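Local atomic coordinates of nine-heme cytochrome c (Desulfovibrio desulfuricans, PDB entry 1OFW), a protein that carries electrons through nine covalently bound c-type hemes and may form part of a transmembrane redox complex that passes electrons to the cytoplasm for sulfate reduction. Residues 31-36 and 129-134; 12-17 and 153-158; 16-21 and 144-149. One frame throughout, in Å; residues are numbered along the deposited sequence.

Contact 1: 31-36 and 129-134; sequences KPVVFN and TCHNIT. With HEC (heme c), chain G.
Around H131, an axial ligand of heme #5, the packing is tight. Its NE2 binds the iron at 2.0 Å, with H81 on the other coordination site, while ND1 on the far side of the ring donates to K31 O at 2.7 Å. That bond is nearly straight (163°), and the oxygen lies in the imidazole plane, so iron and carbonyl together fix the rotation of the ring. V33 CG2, anti to its own carbonyl carbon, sits over one face, 3.7 Å from the ring centroid in a CH-pi contact, and also touches the porphyrin. C130, the second cysteine of the CXXCH heme-binding motif, is joined through SG to heme CAC. Next to the histidine, N132 OD1 accepts V34 N at 2.9 Å on a lone pair, in the carbonyl plane; the return bond from ND2 to V34 O is weak. I133 completes the apolar side, its CD1 meeting V34 CG2 at 3.7 Å.

The loose side is that of K31. Its extended chain runs past I133 CG2 to an exposed ammonium, which reaches I133 O only through two waters, the bond to one of them weak. The short ND1–O bond probably gives the imidazole some imidazolate character, strengthening its donation to iron and tending to lower the heme's reduction potential.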
loop_
_atom_site.group_PDB
_atom_site.type_symbol
_atom_site.label_atom_id
_atom_site.label_comp_id
_atom_site.label_asym_id
_atom_site.label_seq_id
_atom_site.Cartn_x
_atom_site.Cartn_y
_atom_site.Cartn_z
ATOM N N LYS A 31 -17.134 -6.301 -0.494
ATOM C CA LYS A 31 -17.605 -5.502 0.623
ATOM C C LYS A 31 -17.529 -4.044 0.210
ATOM O O LYS A 31 -16.552 -3.625 -0.414
ATOM C CB LYS A 31 -16.755 -5.686 1.880
ATOM C CG LYS A 31 -16.925 -7.085 2.479
ATOM C CD LYS A 31 -16.011 -7.197 3.684
ATOM C CE LYS A 31 -16.244 -8.510 4.407
ATOM N NZ LYS A 31 -15.353 -8.521 5.615
ATOM N N PRO A 32 -18.547 -3.237 0.519
ATOM C CA PRO A 32 -18.409 -1.803 0.293
ATOM C C PRO A 32 -17.218 -1.191 1.019
ATOM O O PRO A 32 -16.703 -1.739 1.984
ATOM C CB PRO A 32 -19.737 -1.247 0.808
ATOM C CG PRO A 32 -20.696 -2.394 0.662
ATOM C CD PRO A 32 -19.868 -3.632 1.010
ATOM N N VAL A 33 -16.790 -0.048 0.534
ATOM C CA VAL A 33 -15.630 0.694 1.051
ATOM C C VAL A 33 -16.050 1.872 1.910
ATOM O O VAL A 33 -16.844 2.696 1.439
ATOM C CB VAL A 33 -14.782 1.193 -0.123
ATOM C CG1 VAL A 33 -13.650 2.063 0.359
ATOM C CG2 VAL A 33 -14.244 0.015 -0.940
ATOM N N VAL A 34 -15.522 1.952 3.124
ATOM C CA VAL A 34 -15.774 3.137 3.945
ATOM C C VAL A 34 -14.571 4.060 3.781
ATOM O O VAL A 34 -13.442 3.757 4.173
ATOM C CB VAL A 34 -16.012 2.794 5.407
ATOM C CG1 VAL A 34 -16.260 4.081 6.189
ATOM C CG2 VAL A 34 -17.205 1.860 5.565
ATOM N N PHE A 35 -14.779 5.182 3.131
ATOM C CA PHE A 35 -13.791 6.167 2.784
ATOM C C PHE A 35 -13.817 7.266 3.838
ATOM O O PHE A 35 -14.875 7.847 4.083
ATOM C CB PHE A 35 -14.092 6.732 1.398
ATOM C CG PHE A 35 -13.164 7.855 0.991
ATOM C CD1 PHE A 35 -11.834 7.607 0.666
ATOM C CD2 PHE A 35 -13.578 9.164 0.940
ATOM C CE1 PHE A 35 -10.979 8.596 0.292
ATOM C CE2 PHE A 35 -12.703 10.153 0.554
ATOM C CZ PHE A 35 -11.384 9.917 0.246
ATOM N N ASN A 36 -12.682 7.553 4.469
ATOM C CA ASN A 36 -12.561 8.576 5.497
ATOM C C ASN A 36 -12.196 9.898 4.853
ATOM O O ASN A 36 -11.031 10.243 4.593
ATOM C CB ASN A 36 -11.527 8.125 6.549
ATOM C CG ASN A 36 -11.656 8.971 7.804
ATOM O OD1 ASN A 36 -11.871 10.174 7.677
ATOM N ND2 ASN A 36 -11.512 8.361 8.986
ATOM N N THR A 129 -8.283 -3.709 3.171
ATOM C CA THR A 129 -7.916 -2.423 3.756
ATOM C C THR A 129 -8.923 -1.365 3.335
ATOM O O THR A 129 -9.288 -0.492 4.127
ATOM C CB THR A 129 -6.484 -1.999 3.368
ATOM O OG1 THR A 129 -5.593 -3.038 3.802
ATOM C CG2 THR A 129 -6.113 -0.724 4.079
ATOM N N CYS A 130 -9.369 -1.453 2.079
ATOM C CA CYS A 130 -10.439 -0.592 1.604
ATOM C C CYS A 130 -11.808 -1.255 1.705
ATOM O O CYS A 130 -12.763 -0.597 2.113
ATOM C CB CYS A 130 -10.163 -0.167 0.163
ATOM S SG CYS A 130 -8.628 0.765 0.019
ATOM N N HIS A 131 -11.963 -2.470 1.284
ATOM C CA HIS A 131 -13.230 -3.215 1.276
ATOM C C HIS A 131 -13.474 -3.762 2.677
ATOM O O HIS A 131 -13.185 -4.907 3.014
ATOM C CB HIS A 131 -13.167 -4.289 0.181
ATOM C CG HIS A 131 -13.099 -3.729 -1.212
ATOM N ND1 HIS A 131 -14.266 -3.325 -1.873
ATOM C CD2 HIS A 131 -12.093 -3.495 -2.084
ATOM C CE1 HIS A 131 -13.948 -2.875 -3.064
ATOM N NE2 HIS A 131 -12.630 -2.959 -3.241
ATOM N N ASN A 132 -13.943 -2.850 3.515
ATOM C CA ASN A 132 -13.745 -2.872 4.965
ATOM C C ASN A 132 -15.010 -2.641 5.761
ATOM O O ASN A 132 -14.905 -2.345 6.967
ATOM C CB ASN A 132 -12.705 -1.782 5.283
ATOM C CG ASN A 132 -13.152 -0.365 5.011
ATOM O OD1 ASN A 132 -14.293 -0.092 4.688
ATOM N ND2 ASN A 132 -12.284 0.630 5.132
ATOM N N ILE A 133 -16.179 -2.744 5.196
ATOM C CA ILE A 133 -17.439 -2.453 5.891
ATOM C C ILE A 133 -17.707 -3.223 7.169
ATOM O O ILE A 133 -17.409 -4.405 7.293
ATOM C CB ILE A 133 -18.670 -2.748 4.979
ATOM C CG1 ILE A 133 -19.943 -2.090 5.534
ATOM C CG2 ILE A 133 -18.904 -4.235 4.757
ATOM C CD1 ILE A 133 -19.928 -0.591 5.540
ATOM N N THR A 134 -18.405 -2.551 8.098
ATOM C CA THR A 134 -18.849 -3.178 9.318
ATOM C C THR A 134 -19.715 -4.409 9.054
ATOM O O THR A 134 -20.571 -4.431 8.179
ATOM C CB THR A 134 -19.633 -2.245 10.258
ATOM O OG1 THR A 134 -20.203 -3.030 11.323
ATOM C CG2 THR A 134 -20.795 -1.583 9.536
HETATM FE FE HEC G . -11.685 -2.369 -4.926
HETATM C CHA HEC G . -14.687 -1.273 -6.160
HETATM C CHB HEC G . -12.225 -5.402 -6.386
HETATM C CHC HEC G . -8.676 -3.464 -3.752
HETATM C CHD HEC G . -11.150 0.695 -3.518
HETATM N NA HEC G . -13.141 -3.133 -6.060
HETATM C C1A HEC G . -14.322 -2.534 -6.524
HETATM C C2A HEC G . -15.004 -3.405 -7.454
HETATM C C3A HEC G . -14.303 -4.546 -7.502
HETATM C C4A HEC G . -13.143 -4.401 -6.625
HETATM C CMA HEC G . -14.603 -5.826 -8.305
HETATM C CAA HEC G . -16.271 -3.016 -8.226
HETATM C CBA HEC G . -17.563 -3.170 -7.397
HETATM C CGA HEC G . -17.902 -4.599 -7.025
HETATM O O1A HEC G . -18.074 -5.428 -7.971
HETATM O O2A HEC G . -18.027 -4.877 -5.808
HETATM N NB HEC G . -10.679 -4.087 -5.041
HETATM C C1B HEC G . -11.074 -5.276 -5.632
HETATM C C2B HEC G . -10.116 -6.321 -5.330
HETATM C C3B HEC G . -9.122 -5.753 -4.610
HETATM C C4B HEC G . -9.464 -4.363 -4.436
HETATM C CMB HEC G . -10.299 -7.792 -5.748
HETATM C CAB HEC G . -7.858 -6.373 -4.004
HETATM C CBB HEC G . -7.062 -7.156 -5.096
HETATM N NC HEC G . -10.239 -1.560 -3.826
HETATM C C1C HEC G . -9.059 -2.172 -3.444
HETATM C C2C HEC G . -8.280 -1.251 -2.666
HETATM C C3C HEC G . -8.968 -0.091 -2.586
HETATM C C4C HEC G . -10.180 -0.281 -3.333
HETATM C CMC HEC G . -6.928 -1.648 -2.034
HETATM C CAC HEC G . -8.638 1.179 -1.779
HETATM C CBC HEC G . -7.239 1.758 -2.094
HETATM N ND HEC G . -12.716 -0.661 -4.824
HETATM C C1D HEC G . -12.359 0.477 -4.135
HETATM C C2D HEC G . -13.467 1.420 -4.139
HETATM C C3D HEC G . -14.460 0.852 -4.843
HETATM C C4D HEC G . -13.989 -0.417 -5.326
HETATM C CMD HEC G . -13.447 2.808 -3.455
HETATM C CAD HEC G . -15.869 1.438 -5.089
HETATM C CBD HEC G . -16.815 1.052 -3.912
HETATM C CGD HEC G . -17.349 -0.348 -4.017
HETATM O O1D HEC G . -17.201 -1.203 -3.087
HETATM O O2D HEC G . -17.978 -0.626 -5.073
HETATM O O HOH W 1 -15.059 -5.893 6.939
HETATM O O HOH W 2 -17.751 -7.016 7.244
#

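Contact 2: 12-17 and 153-158; sequences SAIVMF and GDNEAL. With HEC (heme c), chain G.
Two hydrogen bonds carry the polar part of this contact, both made by the carboxamide of N155 on helix 152-164. With CG anti to the backbone N (chi1 -173°), the amide reaches across to strand 13-16 and grips a single residue: OD1 accepts V15 N at 2.8 Å, and ND2 donates to V15 O at 3.0 Å. Both bonds are nearly straight and fall on carbonyl lone pairs. The side chain thus behaves like a neighbouring strand on the edge of strand 13-16 turned away from strand 33-36, to which it is bonded through I14 and M16.

Apolar contacts flank the amide. V15 CG2 packs on L158 CB at 3.9 Å, one helical turn beyond N155, with A159 and V34 adding to the same layer. F17 presents its ring edge, CE1 lying 3.8 Å from N155 ND2, and the ring and amide planes stand 79° apart. On the strand's other face M16 lies against the heme, its methyl CE near heme CMD.

Strand and helix cross at 105°. The helix backbone is bonded within itself, so one carboxamide supplies what a further strand would, satisfying both backbone polar groups of the buried V15.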
loop_
_atom_site.group_PDB
_atom_site.type_symbol
_atom_site.label_atom_id
_atom_site.label_comp_id
_atom_site.label_asym_id
_atom_site.label_seq_id
_atom_site.Cartn_x
_atom_site.Cartn_y
_atom_site.Cartn_z
ATOM N N SER A 12 -18.053 12.991 6.889
ATOM C CA SER A 12 -16.763 12.726 7.517
ATOM C C SER A 12 -16.225 11.402 7.042
ATOM O O SER A 12 -15.033 11.270 6.740
ATOM C CB SER A 12 -16.945 12.741 9.047
ATOM O OG SER A 12 -15.666 12.704 9.693
ATOM N N ALA A 13 -17.112 10.425 7.014
ATOM C CA ALA A 13 -16.831 9.098 6.476
ATOM C C ALA A 13 -18.035 8.642 5.651
ATOM O O ALA A 13 -19.149 8.998 6.012
ATOM C CB ALA A 13 -16.490 8.109 7.572
ATOM N N ILE A 14 -17.801 7.914 4.580
ATOM C CA ILE A 14 -18.728 7.649 3.510
ATOM C C ILE A 14 -18.691 6.169 3.146
ATOM O O ILE A 14 -17.604 5.726 2.795
ATOM C CB ILE A 14 -18.350 8.471 2.231
ATOM C CG1 ILE A 14 -18.327 9.979 2.457
ATOM C CG2 ILE A 14 -19.218 8.075 1.041
ATOM C CD1 ILE A 14 -17.602 10.826 1.422
ATOM N N VAL A 15 -19.801 5.464 3.164
ATOM C CA VAL A 15 -19.841 4.129 2.557
ATOM C C VAL A 15 -20.029 4.273 1.034
ATOM O O VAL A 15 -20.984 4.916 0.581
ATOM C CB VAL A 15 -20.950 3.237 3.091
ATOM C CG1 VAL A 15 -20.746 1.818 2.592
ATOM C CG2 VAL A 15 -20.993 3.246 4.623
ATOM N N MET A 16 -19.139 3.683 0.259
ATOM C CA MET A 16 -19.145 3.629 -1.181
ATOM C C MET A 16 -19.558 2.249 -1.657
ATOM O O MET A 16 -18.978 1.212 -1.334
ATOM C CB MET A 16 -17.762 3.978 -1.742
ATOM C CG MET A 16 -17.261 5.347 -1.280
ATOM S SD MET A 16 -15.582 5.709 -1.794
ATOM C CE MET A 16 -15.799 5.886 -3.557
ATOM N N PHE A 17 -20.631 2.227 -2.458
ATOM C CA PHE A 17 -21.230 0.995 -2.906
ATOM C C PHE A 17 -21.011 0.728 -4.380
ATOM O O PHE A 17 -20.669 1.638 -5.148
ATOM C CB PHE A 17 -22.762 1.050 -2.698
ATOM C CG PHE A 17 -23.169 1.020 -1.245
ATOM C CD1 PHE A 17 -23.345 2.204 -0.554
ATOM C CD2 PHE A 17 -23.386 -0.158 -0.585
ATOM C CE1 PHE A 17 -23.724 2.149 0.753
ATOM C CE2 PHE A 17 -23.768 -0.238 0.738
ATOM C CZ PHE A 17 -23.956 0.955 1.411
ATOM N N GLY A 153 -28.565 9.147 6.572
ATOM C CA GLY A 153 -28.329 8.875 7.980
ATOM C C GLY A 153 -27.910 7.433 8.198
ATOM O O GLY A 153 -27.151 7.110 9.111
ATOM N N ASP A 154 -28.395 6.526 7.352
ATOM C CA ASP A 154 -28.014 5.130 7.423
ATOM C C ASP A 154 -26.592 4.958 6.879
ATOM O O ASP A 154 -25.820 4.195 7.480
ATOM C CB ASP A 154 -29.019 4.311 6.634
ATOM C CG ASP A 154 -30.311 4.005 7.380
ATOM O OD1 ASP A 154 -31.060 3.152 6.854
ATOM O OD2 ASP A 154 -30.589 4.578 8.450
ATOM N N ASN A 155 -26.271 5.652 5.802
ATOM C CA ASN A 155 -24.897 5.555 5.276
ATOM C C ASN A 155 -23.936 6.050 6.361
ATOM O O ASN A 155 -22.963 5.404 6.774
ATOM C CB ASN A 155 -24.756 6.318 3.989
ATOM C CG ASN A 155 -23.441 6.161 3.269
ATOM O OD1 ASN A 155 -22.361 6.445 3.807
ATOM N ND2 ASN A 155 -23.527 5.724 2.027
ATOM N N GLU A 156 -24.221 7.218 6.938
ATOM C CA GLU A 156 -23.256 7.750 7.919
ATOM C C GLU A 156 -23.148 6.886 9.162
ATOM O O GLU A 156 -22.062 6.775 9.767
ATOM C CB GLU A 156 -23.664 9.193 8.273
ATOM C CG GLU A 156 -23.515 10.097 7.059
ATOM C CD GLU A 156 -23.958 11.526 7.279
ATOM O OE1 GLU A 156 -25.081 11.723 7.796
ATOM O OE2 GLU A 156 -23.168 12.428 6.913
ATOM N N ALA A 157 -24.241 6.255 9.579
ATOM C CA ALA A 157 -24.179 5.419 10.761
ATOM C C ALA A 157 -23.291 4.191 10.484
ATOM O O ALA A 157 -22.492 3.862 11.349
ATOM C CB ALA A 157 -25.540 4.957 11.261
ATOM N N LEU A 158 -23.462 3.600 9.310
ATOM C CA LEU A 158 -22.627 2.446 8.929
ATOM C C LEU A 158 -21.159 2.870 8.838
ATOM O O LEU A 158 -20.274 2.156 9.303
ATOM C CB LEU A 158 -23.080 1.859 7.596
ATOM C CG LEU A 158 -24.396 1.043 7.612
ATOM C CD1 LEU A 158 -24.804 0.737 6.185
ATOM C CD2 LEU A 158 -24.244 -0.215 8.438
HETATM FE FE HEC G . -11.685 -2.369 -4.926
HETATM C CHA HEC G . -14.687 -1.273 -6.160
HETATM C CHB HEC G . -12.225 -5.402 -6.386
HETATM C CHC HEC G . -8.676 -3.464 -3.752
HETATM C CHD HEC G . -11.150 0.695 -3.518
HETATM N NA HEC G . -13.141 -3.133 -6.060
HETATM C C1A HEC G . -14.322 -2.534 -6.524
HETATM C C2A HEC G . -15.004 -3.405 -7.454
HETATM C C3A HEC G . -14.303 -4.546 -7.502
HETATM C C4A HEC G . -13.143 -4.401 -6.625
HETATM C CMA HEC G . -14.603 -5.826 -8.305
HETATM C CAA HEC G . -16.271 -3.016 -8.226
HETATM C CBA HEC G . -17.563 -3.170 -7.397
HETATM C CGA HEC G . -17.902 -4.599 -7.025
HETATM O O1A HEC G . -18.074 -5.428 -7.971
HETATM O O2A HEC G . -18.027 -4.877 -5.808
HETATM N NB HEC G . -10.679 -4.087 -5.041
HETATM C C1B HEC G . -11.074 -5.276 -5.632
HETATM C C2B HEC G . -10.116 -6.321 -5.330
HETATM C C3B HEC G . -9.122 -5.753 -4.610
HETATM C C4B HEC G . -9.464 -4.363 -4.436
HETATM C CMB HEC G . -10.299 -7.792 -5.748
HETATM C CAB HEC G . -7.858 -6.373 -4.004
HETATM C CBB HEC G . -7.062 -7.156 -5.096
HETATM N NC HEC G . -10.239 -1.560 -3.826
HETATM C C1C HEC G . -9.059 -2.172 -3.444
HETATM C C2C HEC G . -8.280 -1.251 -2.666
HETATM C C3C HEC G . -8.968 -0.091 -2.586
HETATM C C4C HEC G . -10.180 -0.281 -3.333
HETATM C CMC HEC G . -6.928 -1.648 -2.034
HETATM C CAC HEC G . -8.638 1.179 -1.779
HETATM C CBC HEC G . -7.239 1.758 -2.094
HETATM N ND HEC G . -12.716 -0.661 -4.824
HETATM C C1D HEC G . -12.359 0.477 -4.135
HETATM C C2D HEC G . -13.467 1.420 -4.139
HETATM C C3D HEC G . -14.460 0.852 -4.843
HETATM C C4D HEC G . -13.989 -0.417 -5.326
HETATM C CMD HEC G . -13.447 2.808 -3.455
HETATM C CAD HEC G . -15.869 1.438 -5.089
HETATM C CBD HEC G . -16.815 1.052 -3.912
HETATM C CGD HEC G . -17.349 -0.348 -4.017
HETATM O O1D HEC G . -17.201 -1.203 -3.087
HETATM O O2D HEC G . -17.978 -0.626 -5.073
#

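Contact 3: 16-21 and 144-149; sequences MFPVGE and KGINGT. With HEC (heme c), chain G.
The F17 ring lies flat against the backbone of helix 139-147 at G145. CG is anti to the carbonyl carbon (chi1 -69°) and chi2 is 92°, which sets the ring so that G145 CA stands almost exactly over its centre, 3.5 Å from the centroid and 8° off the ring normal. This is a CH-pi contact between an aromatic face and a glycine methylene, and all six ring carbons lie within 3.9 Å of that one CA. So close an approach depends on the missing side chain: a CB at G145 would point into the ring and clash with CD2. M142 of the same helix, M137, L150 and P32 also touch F17.

P18 meets the next helical residue obliquely. Its CG is 3.9 Å from I146 CG1, while I146 CG2, anti to its own backbone N, rests 3.8 Å from P18 O. P18 is the centre of an inverse gamma turn, closed by a weak V19 N to F17 O bond, and the bend carries the loop from the F17 ring round to I146. The helix ends just beyond, in a Schellman motif with G148, at positive phi, as C-prime: T149 N bonds to K144 O at 2.9 Å, and G148 N makes a weak bond to G145 O.

V19 touches more lightly, CG2 approaching G145 O at 4.0 Å. Its backbone is hydrogen-bonded to V65, and E21 N bonds to the E66 carboxylate, so the loop is also tied to the region just after the heme #2 ligand H63. On the other flank P18 CB lies 3.6 Å from O2D of a heme #5 propionate.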
loop_
_atom_site.group_PDB
_atom_site.type_symbol
_atom_site.label_atom_id
_atom_site.label_comp_id
_atom_site.label_asym_id
_atom_site.label_seq_id
_atom_site.Cartn_x
_atom_site.Cartn_y
_atom_site.Cartn_z
ATOM N N MET A 16 -19.139 3.683 0.259
ATOM C CA MET A 16 -19.145 3.629 -1.181
ATOM C C MET A 16 -19.558 2.249 -1.657
ATOM O O MET A 16 -18.978 1.212 -1.334
ATOM C CB MET A 16 -17.762 3.978 -1.742
ATOM C CG MET A 16 -17.261 5.347 -1.280
ATOM S SD MET A 16 -15.582 5.709 -1.794
ATOM C CE MET A 16 -15.799 5.886 -3.557
ATOM N N PHE A 17 -20.631 2.227 -2.458
ATOM C CA PHE A 17 -21.230 0.995 -2.906
ATOM C C PHE A 17 -21.011 0.728 -4.380
ATOM O O PHE A 17 -20.669 1.638 -5.148
ATOM C CB PHE A 17 -22.762 1.050 -2.698
ATOM C CG PHE A 17 -23.169 1.020 -1.245
ATOM C CD1 PHE A 17 -23.345 2.204 -0.554
ATOM C CD2 PHE A 17 -23.386 -0.158 -0.585
ATOM C CE1 PHE A 17 -23.724 2.149 0.753
ATOM C CE2 PHE A 17 -23.768 -0.238 0.738
ATOM C CZ PHE A 17 -23.956 0.955 1.411
ATOM N N PRO A 18 -21.184 -0.525 -4.779
ATOM C CA PRO A 18 -21.009 -0.888 -6.202
ATOM C C PRO A 18 -22.214 -0.480 -7.047
ATOM O O PRO A 18 -23.060 -1.291 -7.400
ATOM C CB PRO A 18 -20.856 -2.420 -6.153
ATOM C CG PRO A 18 -21.620 -2.794 -4.949
ATOM C CD PRO A 18 -21.460 -1.704 -3.964
ATOM N N VAL A 19 -22.195 0.822 -7.366
ATOM C CA VAL A 19 -23.328 1.436 -8.058
ATOM C C VAL A 19 -23.339 1.094 -9.536
ATOM O O VAL A 19 -22.387 1.301 -10.261
ATOM C CB VAL A 19 -23.280 2.957 -7.827
ATOM C CG1 VAL A 19 -24.283 3.666 -8.730
ATOM C CG2 VAL A 19 -23.532 3.243 -6.345
ATOM N N GLY A 20 -24.464 0.545 -9.997
ATOM C CA GLY A 20 -24.616 0.157 -11.396
ATOM C C GLY A 20 -26.101 0.111 -11.747
ATOM O O GLY A 20 -26.961 0.189 -10.858
ATOM N N GLU A 21 -26.464 -0.031 -13.017
ATOM C CA GLU A 21 -27.934 -0.110 -13.170
ATOM C C GLU A 21 -28.421 -1.532 -13.382
ATOM O O GLU A 21 -29.628 -1.809 -13.288
ATOM C CB GLU A 21 -28.424 0.816 -14.285
ATOM C CG GLU A 21 -28.987 2.122 -13.728
ATOM N N LYS A 144 -30.013 -1.246 -0.896
ATOM C CA LYS A 144 -30.329 0.180 -0.988
ATOM C C LYS A 144 -29.129 1.009 -1.392
ATOM O O LYS A 144 -29.231 1.995 -2.110
ATOM C CB LYS A 144 -30.912 0.683 0.335
ATOM C CG LYS A 144 -32.165 -0.074 0.780
ATOM C CD LYS A 144 -32.729 0.465 2.095
ATOM C CE LYS A 144 -34.251 0.295 2.111
ATOM N NZ LYS A 144 -34.776 0.015 3.483
ATOM N N GLY A 145 -27.949 0.547 -0.927
ATOM C CA GLY A 145 -26.746 1.277 -1.297
ATOM C C GLY A 145 -26.480 1.241 -2.777
ATOM O O GLY A 145 -26.138 2.177 -3.487
ATOM N N ILE A 146 -26.675 0.013 -3.278
ATOM C CA ILE A 146 -26.479 -0.217 -4.695
ATOM C C ILE A 146 -27.471 0.582 -5.536
ATOM O O ILE A 146 -27.044 1.189 -6.525
ATOM C CB ILE A 146 -26.582 -1.715 -5.018
ATOM C CG1 ILE A 146 -25.420 -2.499 -4.374
ATOM C CG2 ILE A 146 -26.695 -1.884 -6.520
ATOM C CD1 ILE A 146 -25.563 -3.993 -4.534
ATOM N N ASN A 147 -28.728 0.558 -5.072
ATOM C CA ASN A 147 -29.779 1.272 -5.792
ATOM C C ASN A 147 -29.811 2.767 -5.506
ATOM O O ASN A 147 -30.536 3.511 -6.189
ATOM C CB ASN A 147 -31.163 0.717 -5.429
ATOM C CG ASN A 147 -31.265 -0.790 -5.442
ATOM O OD1 ASN A 147 -30.457 -1.512 -6.039
ATOM N ND2 ASN A 147 -32.297 -1.298 -4.755
ATOM N N GLY A 148 -29.077 3.262 -4.505
ATOM C CA GLY A 148 -28.980 4.695 -4.323
ATOM C C GLY A 148 -30.112 5.231 -3.463
ATOM O O GLY A 148 -30.323 6.454 -3.400
ATOM N N THR A 149 -30.821 4.354 -2.790
ATOM C CA THR A 149 -31.977 4.737 -1.986
ATOM C C THR A 149 -31.666 4.603 -0.515
ATOM O O THR A 149 -32.473 4.775 0.380
ATOM C CB THR A 149 -33.220 3.918 -2.368
ATOM O OG1 THR A 149 -33.058 2.535 -2.000
ATOM C CG2 THR A 149 -33.450 3.895 -3.879
HETATM FE FE HEC G . -11.685 -2.369 -4.926
HETATM C CHA HEC G . -14.687 -1.273 -6.160
HETATM C CHB HEC G . -12.225 -5.402 -6.386
HETATM C CHC HEC G . -8.676 -3.464 -3.752
HETATM C CHD HEC G . -11.150 0.695 -3.518
HETATM N NA HEC G . -13.141 -3.133 -6.060
HETATM C C1A HEC G . -14.322 -2.534 -6.524
HETATM C C2A HEC G . -15.004 -3.405 -7.454
HETATM C C3A HEC G . -14.303 -4.546 -7.502
HETATM C C4A HEC G . -13.143 -4.401 -6.625
HETATM C CMA HEC G . -14.603 -5.826 -8.305
HETATM C CAA HEC G . -16.271 -3.016 -8.226
HETATM C CBA HEC G . -17.563 -3.170 -7.397
HETATM C CGA HEC G . -17.902 -4.599 -7.025
HETATM O O1A HEC G . -18.074 -5.428 -7.971
HETATM O O2A HEC G . -18.027 -4.877 -5.808
HETATM N NB HEC G . -10.679 -4.087 -5.041
HETATM C C1B HEC G . -11.074 -5.276 -5.632
HETATM C C2B HEC G . -10.116 -6.321 -5.330
HETATM C C3B HEC G . -9.122 -5.753 -4.610
HETATM C C4B HEC G . -9.464 -4.363 -4.436
HETATM C CMB HEC G . -10.299 -7.792 -5.748
HETATM C CAB HEC G . -7.858 -6.373 -4.004
HETATM C CBB HEC G . -7.062 -7.156 -5.096
HETATM N NC HEC G . -10.239 -1.560 -3.826
HETATM C C1C HEC G . -9.059 -2.172 -3.444
HETATM C C2C HEC G . -8.280 -1.251 -2.666
HETATM C C3C HEC G . -8.968 -0.091 -2.586
HETATM C C4C HEC G . -10.180 -0.281 -3.333
HETATM C CMC HEC G . -6.928 -1.648 -2.034
HETATM C CAC HEC G . -8.638 1.179 -1.779
HETATM C CBC HEC G . -7.239 1.758 -2.094
HETATM N ND HEC G . -12.716 -0.661 -4.824
HETATM C C1D HEC G . -12.359 0.477 -4.135
HETATM C C2D HEC G . -13.467 1.420 -4.139
HETATM C C3D HEC G . -14.460 0.852 -4.843
HETATM C C4D HEC G . -13.989 -0.417 -5.326
HETATM C CMD HEC G . -13.447 2.808 -3.455
HETATM C CAD HEC G . -15.869 1.438 -5.089
HETATM C CBD HEC G . -16.815 1.052 -3.912
HETATM C CGD HEC G . -17.349 -0.348 -4.017
HETATM O O1D HEC G . -17.201 -1.203 -3.087
HETATM O O2D HEC G . -17.978 -0.626 -5.073
#

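Contacts 1 and 2 share the two-stranded antiparallel sheet, in which V33 O and M16 N lie 2.8 Å apart and F35 N and I14 O 2.9 Å apart; contact 3 starts from the end of strand 13-16 and shares M16 and F17 with contact 2. All three are largely buried, with surface elements at K31 in contact 1 and the helix end in contact 3. Chemistry differs with closeness to heme #5, which each touches. Contacts 1 and 2 both set an asparagine carboxamide on a strand residue, one arm weak on V34 but both good on V15; contact 1 adds iron and thioether bonds. Contact 3 has ring-to-backbone CH-pi and van der Waals packing, with no hydrogen bond across the segments.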